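Local coordinates for BH2851 (Bacillus halodurans, PDB 2GFG), which is of unknown function but, as a putative adenylate cyclase of the CYTH family, may act on phosphate-bearing substrates such as nucleoside triphosphates, at residues I111-S114 against Q115-H118. Sequence-based numbering, arbitrary orientation.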
ATOM      1  N   ILE A 111       1.139 -14.689  14.934  1.00 45.72           N
ATOM      2  CA  ILE A 111       2.385 -14.265  14.310  1.00 46.27           C
ATOM      3  C   ILE A 111       3.432 -14.090  15.401  1.00 47.23           C
ATOM      4  O   ILE A 111       3.236 -13.289  16.306  1.00 48.26           O
ATOM      5  CB  ILE A 111       2.225 -12.903  13.561  1.00 46.51           C
ATOM      6  CG1 ILE A 111       1.096 -12.966  12.523  1.00 44.28           C
ATOM      7  CG2 ILE A 111       3.564 -12.485  12.888  1.00 45.40           C
ATOM      8  CD1 ILE A 111       1.397 -13.851  11.304  1.00 47.97           C
ATOM      9  N   PRO A 112       4.553 -14.858  15.332  1.00 48.46           N
ATOM     10  CA  PRO A 112       5.615 -14.641  16.313  1.00 48.66           C
ATOM     11  C   PRO A 112       6.343 -13.312  16.046  1.00 48.29           C
ATOM     12  O   PRO A 112       7.082 -13.198  15.068  1.00 48.41           O
ATOM     13  CB  PRO A 112       6.542 -15.839  16.094  1.00 48.64           C
ATOM     14  CG  PRO A 112       6.328 -16.219  14.669  1.00 49.93           C
ATOM     15  CD  PRO A 112       4.894 -15.938  14.379  1.00 49.07           C
ATOM     16  N   ILE A 113       6.068 -12.304  16.885  1.00 48.58           N
ATOM     17  CA  ILE A 113       6.638 -10.943  16.714  1.00 48.08           C
ATOM     18  C   ILE A 113       8.174 -10.933  16.812  1.00 47.49           C
ATOM     19  O   ILE A 113       8.842 -10.140  16.130  1.00 46.12           O
ATOM     20  CB  ILE A 113       6.003  -9.915  17.738  1.00 48.96           C
ATOM     21  CG1 ILE A 113       4.540  -9.605  17.354  1.00 49.76           C
ATOM     22  CG2 ILE A 113       6.814  -8.601  17.807  1.00 48.78           C
ATOM     23  CD1 ILE A 113       3.532 -10.336  18.163  1.00 52.69           C
ATOM     24  N   SER A 114       8.726 -11.840  17.622  1.00 47.71           N
ATOM     25  CA  SER A 114      10.190 -12.004  17.743  1.00 47.87           C
ATOM     26  C   SER A 114      10.855 -12.472  16.425  1.00 48.08           C
ATOM     27  O   SER A 114      12.071 -12.368  16.276  1.00 48.62           O
ATOM     28  CB  SER A 114      10.517 -13.003  18.847  1.00 48.21           C
ATOM     29  OG  SER A 114      10.120 -14.314  18.474  1.00 49.70           O
ATOM     30  N   GLN A 115      10.054 -13.046  15.513  1.00 47.71           N
ATOM     31  CA  GLN A 115      10.554 -13.505  14.206  1.00 47.77           C
ATOM     32  C   GLN A 115      10.399 -12.454  13.092  1.00 46.16           C
ATOM     33  O   GLN A 115      10.955 -12.623  11.998  1.00 43.95           O
ATOM     34  CB  GLN A 115       9.843 -14.802  13.795  1.00 48.57           C
ATOM     35  CG  GLN A 115      10.089 -15.969  14.743  1.00 50.48           C
ATOM     36  CD  GLN A 115      11.563 -16.356  14.830  1.00 53.98           C
ATOM     37  OE1 GLN A 115      12.150 -16.365  15.914  1.00 57.84           O
ATOM     38  NE2 GLN A 115      12.180 -16.615  13.677  1.00 56.57           N
ATOM     39  N   LEU A 116       9.627 -11.390  13.359  1.00 45.68           N
ATOM     40  CA  LEU A 116       9.435 -10.306  12.372  1.00 45.30           C
ATOM     41  C   LEU A 116      10.676  -9.446  12.279  1.00 45.26           C
ATOM     42  O   LEU A 116      11.334  -9.186  13.283  1.00 45.19           O
ATOM     43  CB  LEU A 116       8.232  -9.423  12.748  1.00 46.30           C
ATOM     44  CG  LEU A 116       6.841 -10.004  12.528  1.00 46.81           C
ATOM     45  CD1 LEU A 116       5.793  -9.122  13.196  1.00 48.36           C
ATOM     46  CD2 LEU A 116       6.543 -10.157  11.043  1.00 47.19           C
ATOM     47  N   LYS A 117      10.997  -9.005  11.064  1.00 45.69           N
ATOM     48  CA  LYS A 117      12.136  -8.102  10.841  1.00 45.50           C
ATOM     49  C   LYS A 117      11.949  -7.262   9.590  1.00 44.43           C
ATOM     50  O   LYS A 117      11.154  -7.600   8.710  1.00 40.84           O
ATOM     51  CB  LYS A 117      13.434  -8.897  10.747  1.00 45.67           C
ATOM     52  CG  LYS A 117      13.436  -9.992   9.667  1.00 48.02           C
ATOM     53  CD  LYS A 117      14.661 -10.905   9.790  1.00 49.65           C
ATOM     54  CE  LYS A 117      14.593 -11.790  11.046  1.00 51.38           C
ATOM     55  NZ  LYS A 117      15.690 -12.806  11.079  1.00 52.90           N
ATOM     56  N   HIS A 118      12.698  -6.162   9.519  1.00 46.35           N
ATOM     57  CA  HIS A 118      12.661  -5.277   8.364  1.00 47.81           C
ATOM     58  C   HIS A 118      13.297  -5.971   7.144  1.00 48.36           C
ATOM     59  O   HIS A 118      14.499  -6.237   7.130  1.00 48.74           O
ATOM     60  CB  HIS A 118      13.380  -3.964   8.678  1.00 48.62           C
ATOM     61  CG  HIS A 118      13.327  -2.968   7.567  1.00 49.88           C
ATOM     62  ND1 HIS A 118      14.430  -2.255   7.155  1.00 52.52           N
ATOM     63  CD2 HIS A 118      12.320  -2.618   6.735  1.00 50.12           C
ATOM     64  CE1 HIS A 118      14.092  -1.471   6.147  1.00 53.94           C
ATOM     65  NE2 HIS A 118      12.818  -1.674   5.871  1.00 54.07           N
TER
HETATM   66  O   HOH W   1      13.163 -10.580  14.655  1.00 43.86           O
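The Pro112 ring and the Gln115 side chain meet obliquely: Gln115 CG approaches the CB-CG bond of Pro112 from outside the ring, not over a face, 3.8 Å from Pro112 CG, while Gln47 of helix 47-50 also touches the proline. Gln115 CG sits beside its own backbone N (chi1 -62°), the chain bends at chi2, and its amide points away from the proline, its OE1 coming no closer than 3.9 Å to Ser114 OG. Two successive i to i+3 backbone bonds wind residues 112-116 into a short 3-10 turn: Gln115 N donates to Pro112 O (3.0 Å) and Leu116 N to Ile113 O (3.1 Å). Both donors stand above the carbonyl planes of their acceptors, Leu116 N lying 69° out of that of Ile113, so neither bond follows a lone-pair direction. In this eight-stranded antiparallel barrel, the hallmark of the CYTH fold, the turn links helix 101-108 to strand 117-131, which pairs with strand 34-42 through Lys117 and Glu42. On the buried side Leu116 crosses Ile111 at about a right angle, its CD1 4.0 Å from Ile111 CG2, and more loosely approaches Ile113 CG1 at 4.4 Å. Leu48 packs on both Ile111 and Leu116, Phe97 on both Ile113 and Leu116, and Leu106 adds to the apolar cover of Leu116. A water bridges two backbone carbonyls, donating to Ser114 O at 2.6 Å and to Leu116 O at 2.7 Å.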